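Local coordinates for protein myosin-I heavy chain (Dictyostelium discoideum, PDB 5EJY) that is an actin-based myosin motor with ATPase activity involved in early phagocytosis and adhesion, represented here by its first MyTH4-FERM tail module, at residues K292-N297 against E493-Y497. Numbering follows the deposited sequence.
Sequences KLFFDN and EYSLY
In the FERM cloverleaf of this myosin tail, the C-terminal helix 484-499, which closes the PH/PTB-like F3 lobe, packs against the linker that leaves the ubiquitin-like F1 lobe after strand 285-291 and leads to helix 304-322 of the central F2 lobe, an interlobe contact. Residues 293-295 are extended, and an inverse gamma turn centred on Asp296 (phi/psi -89/63) follows; residues 493-497 are regular helix, with Tyr497 N hydrogen-bonded to Glu493 O at 3.0 Å. The CA atoms of Leu293 and Tyr494 lie 7.8 Å apart, those of Phe295 and Tyr497 7.9 Å. Glu493 offers its aliphatic part, CB standing 3.8 Å from Leu293 CD2. The next residue, Tyr494 (chi1 m), reaches in to the linker backbone: Phe294 N donates to Tyr494 OH at 2.9 Å, and the same hydroxyl is hydrogen-bonded to Ser410 OG, tying the linker backbone to strand 410-415. Leu293 CD2 sits over the face of this ring, 4.2 Å from its centroid, while Phe295 CE1 comes within 3.7 Å of Tyr494 CD1 with the ring planes nearly perpendicular. Tyr497 (chi1 t), its CA-to-CB bond pointing toward the linker, completes the aromatic cluster through an offset stack on Phe295 (chi1 m), centroids 4.1 Å apart and planes 8° from parallel. Beyond that stack its phenol tip meets the gamma turn, Tyr497 OH donating to Asp296 OD1 at 2.8 Å.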
ATOM      1  N   LYS A 292      11.520  -0.232  -9.023  1.00 20.81           N
ATOM      2  CA  LYS A 292      11.184  -1.649  -9.164  1.00 22.78           C
ATOM      3  C   LYS A 292      11.565  -2.186 -10.541  1.00 25.23           C
ATOM      4  O   LYS A 292      12.097  -3.300 -10.677  1.00 23.84           O
ATOM      5  CB  LYS A 292       9.675  -1.844  -8.956  1.00 23.17           C
ATOM      6  CG  LYS A 292       9.187  -3.306  -9.095  1.00 19.37           C
ATOM      7  CD  LYS A 292       7.685  -3.388  -8.781  1.00 20.62           C
ATOM      8  CE  LYS A 292       7.135  -4.807  -8.961  1.00 24.69           C
ATOM      9  NZ  LYS A 292       5.664  -4.789  -8.671  1.00 24.66           N
ATOM     10  N   LEU A 293      11.261  -1.398 -11.567  1.00 22.91           N
ATOM     11  CA  LEU A 293      11.353  -1.872 -12.950  1.00 24.26           C
ATOM     12  C   LEU A 293      12.381  -1.064 -13.728  1.00 27.78           C
ATOM     13  O   LEU A 293      12.443   0.160 -13.604  1.00 25.25           O
ATOM     14  CB  LEU A 293       9.981  -1.775 -13.624  1.00 26.43           C
ATOM     15  CG  LEU A 293       8.922  -2.720 -13.045  1.00 28.46           C
ATOM     16  CD1 LEU A 293       7.519  -2.221 -13.322  1.00 30.24           C
ATOM     17  CD2 LEU A 293       9.122  -4.125 -13.607  1.00 27.30           C
ATOM     18  N   PHE A 294      13.197  -1.753 -14.519  1.00 24.62           N
ATOM     19  CA  PHE A 294      14.256  -1.090 -15.266  1.00 27.78           C
ATOM     20  C   PHE A 294      14.031  -1.192 -16.767  1.00 32.04           C
ATOM     21  O   PHE A 294      14.485  -2.132 -17.413  1.00 29.57           O
ATOM     22  CB  PHE A 294      15.613  -1.659 -14.858  1.00 25.52           C
ATOM     23  CG  PHE A 294      15.944  -1.398 -13.420  1.00 26.87           C
ATOM     24  CD1 PHE A 294      15.406  -2.191 -12.418  1.00 23.52           C
ATOM     25  CD2 PHE A 294      16.746  -0.332 -13.066  1.00 24.30           C
ATOM     26  CE1 PHE A 294      15.693  -1.939 -11.095  1.00 21.88           C
ATOM     27  CE2 PHE A 294      17.038  -0.070 -11.746  1.00 24.31           C
ATOM     28  CZ  PHE A 294      16.520  -0.867 -10.760  1.00 24.02           C
ATOM     29  N   PHE A 295      13.325  -0.209 -17.314  1.00 33.28           N
ATOM     30  CA  PHE A 295      12.960  -0.207 -18.727  1.00 34.99           C
ATOM     31  C   PHE A 295      13.930   0.648 -19.539  1.00 41.19           C
ATOM     32  O   PHE A 295      14.380   1.707 -19.088  1.00 40.44           O
ATOM     33  CB  PHE A 295      11.536   0.314 -18.907  1.00 33.79           C
ATOM     34  CG  PHE A 295      10.479  -0.576 -18.309  1.00 37.82           C
ATOM     35  CD1 PHE A 295      10.667  -1.946 -18.228  1.00 33.24           C
ATOM     36  CD2 PHE A 295       9.286  -0.041 -17.845  1.00 39.10           C
ATOM     37  CE1 PHE A 295       9.686  -2.765 -17.686  1.00 36.82           C
ATOM     38  CE2 PHE A 295       8.306  -0.859 -17.306  1.00 36.86           C
ATOM     39  CZ  PHE A 295       8.508  -2.220 -17.230  1.00 33.88           C
ATOM     40  N   ASP A 296      14.260   0.181 -20.737  1.00 40.66           N
ATOM     41  CA  ASP A 296      15.118   0.956 -21.621  1.00 43.53           C
ATOM     42  C   ASP A 296      14.261   1.874 -22.486  1.00 48.36           C
ATOM     43  O   ASP A 296      14.238   1.752 -23.709  1.00 45.52           O
ATOM     44  CB  ASP A 296      16.025   0.044 -22.463  1.00 47.55           C
ATOM     45  CG  ASP A 296      15.269  -1.066 -23.181  1.00 44.34           C
ATOM     46  OD1 ASP A 296      14.083  -1.318 -22.875  1.00 44.38           O
ATOM     47  OD2 ASP A 296      15.885  -1.709 -24.058  1.00 51.11           O
ATOM     48  N   ASN A 297      13.559   2.794 -21.825  1.00 46.88           N
ATOM     49  CA  ASN A 297      12.539   3.611 -22.475  1.00 44.62           C
ATOM     50  C   ASN A 297      12.813   5.114 -22.437  1.00 54.79           C
ATOM     51  O   ASN A 297      11.911   5.923 -22.671  1.00 55.87           O
ATOM     52  CB  ASN A 297      11.173   3.325 -21.847  1.00 43.99           C
ATOM     53  CG  ASN A 297      11.125   3.686 -20.378  1.00 37.28           C
ATOM     54  OD1 ASN A 297      12.073   4.257 -19.841  1.00 36.69           O
ATOM     55  ND2 ASN A 297      10.013   3.363 -19.720  1.00 38.79           N
ATOM     56  N   GLU A 493       5.412  -7.924 -15.685  1.00 25.91           N
ATOM     57  CA  GLU A 493       5.647  -6.565 -16.169  1.00 24.84           C
ATOM     58  C   GLU A 493       6.760  -6.464 -17.219  1.00 27.98           C
ATOM     59  O   GLU A 493       6.635  -5.722 -18.196  1.00 26.73           O
ATOM     60  CB  GLU A 493       5.949  -5.621 -15.002  1.00 28.63           C
ATOM     61  CG  GLU A 493       4.804  -5.475 -14.022  1.00 32.40           C
ATOM     62  CD  GLU A 493       3.763  -4.475 -14.492  1.00 47.46           C
ATOM     63  OE1 GLU A 493       3.751  -4.138 -15.698  1.00 47.65           O
ATOM     64  OE2 GLU A 493       2.965  -4.014 -13.649  1.00 51.11           O
ATOM     65  N   TYR A 494       7.864  -7.178 -17.018  1.00 23.71           N
ATOM     66  CA  TYR A 494       8.897  -7.190 -18.055  1.00 28.00           C
ATOM     67  C   TYR A 494       8.348  -7.832 -19.327  1.00 30.06           C
ATOM     68  O   TYR A 494       8.594  -7.340 -20.427  1.00 32.46           O
ATOM     69  CB  TYR A 494      10.167  -7.906 -17.598  1.00 28.06           C
ATOM     70  CG  TYR A 494      11.066  -7.029 -16.765  1.00 25.40           C
ATOM     71  CD1 TYR A 494      11.680  -5.904 -17.316  1.00 27.11           C
ATOM     72  CD2 TYR A 494      11.286  -7.311 -15.428  1.00 24.04           C
ATOM     73  CE1 TYR A 494      12.501  -5.084 -16.544  1.00 27.58           C
ATOM     74  CE2 TYR A 494      12.103  -6.506 -14.655  1.00 26.44           C
ATOM     75  CZ  TYR A 494      12.702  -5.397 -15.215  1.00 25.08           C
ATOM     76  OH  TYR A 494      13.512  -4.623 -14.431  1.00 26.74           O
ATOM     77  N   SER A 495       7.584  -8.909 -19.173  1.00 26.39           N
ATOM     78  CA  SER A 495       7.030  -9.602 -20.336  1.00 31.04           C
ATOM     79  C   SER A 495       6.112  -8.686 -21.148  1.00 37.03           C
ATOM     80  O   SER A 495       6.218  -8.619 -22.374  1.00 34.47           O
ATOM     81  CB  SER A 495       6.299 -10.875 -19.921  1.00 31.17           C
ATOM     82  OG  SER A 495       7.214 -11.806 -19.351  1.00 30.99           O
ATOM     83  N   LEU A 496       5.230  -7.971 -20.454  1.00 33.01           N
ATOM     84  CA  LEU A 496       4.298  -7.055 -21.102  1.00 35.73           C
ATOM     85  C   LEU A 496       5.044  -5.920 -21.798  1.00 39.86           C
ATOM     86  O   LEU A 496       4.778  -5.614 -22.959  1.00 42.77           O
ATOM     87  CB  LEU A 496       3.313  -6.487 -20.077  1.00 29.86           C
ATOM     88  CG  LEU A 496       2.309  -5.442 -20.564  1.00 43.01           C
ATOM     89  CD1 LEU A 496       1.329  -6.064 -21.544  1.00 46.55           C
ATOM     90  CD2 LEU A 496       1.570  -4.828 -19.384  1.00 44.49           C
ATOM     91  N   TYR A 497       5.974  -5.294 -21.080  1.00 34.50           N
ATOM     92  CA  TYR A 497       6.805  -4.256 -21.666  1.00 33.21           C
ATOM     93  C   TYR A 497       7.441  -4.742 -22.962  1.00 40.45           C
ATOM     94  O   TYR A 497       7.328  -4.084 -23.994  1.00 38.13           O
ATOM     95  CB  TYR A 497       7.888  -3.804 -20.689  1.00 35.31           C
ATOM     96  CG  TYR A 497       8.872  -2.818 -21.273  1.00 35.15           C
ATOM     97  CD1 TYR A 497       8.525  -1.483 -21.458  1.00 38.51           C
ATOM     98  CD2 TYR A 497      10.152  -3.216 -21.627  1.00 35.92           C
ATOM     99  CE1 TYR A 497       9.430  -0.582 -21.989  1.00 35.86           C
ATOM    100  CE2 TYR A 497      11.063  -2.320 -22.153  1.00 36.39           C
ATOM    101  CZ  TYR A 497      10.696  -1.008 -22.336  1.00 39.43           C
ATOM    102  OH  TYR A 497      11.608  -0.114 -22.855  1.00 41.12           O
TER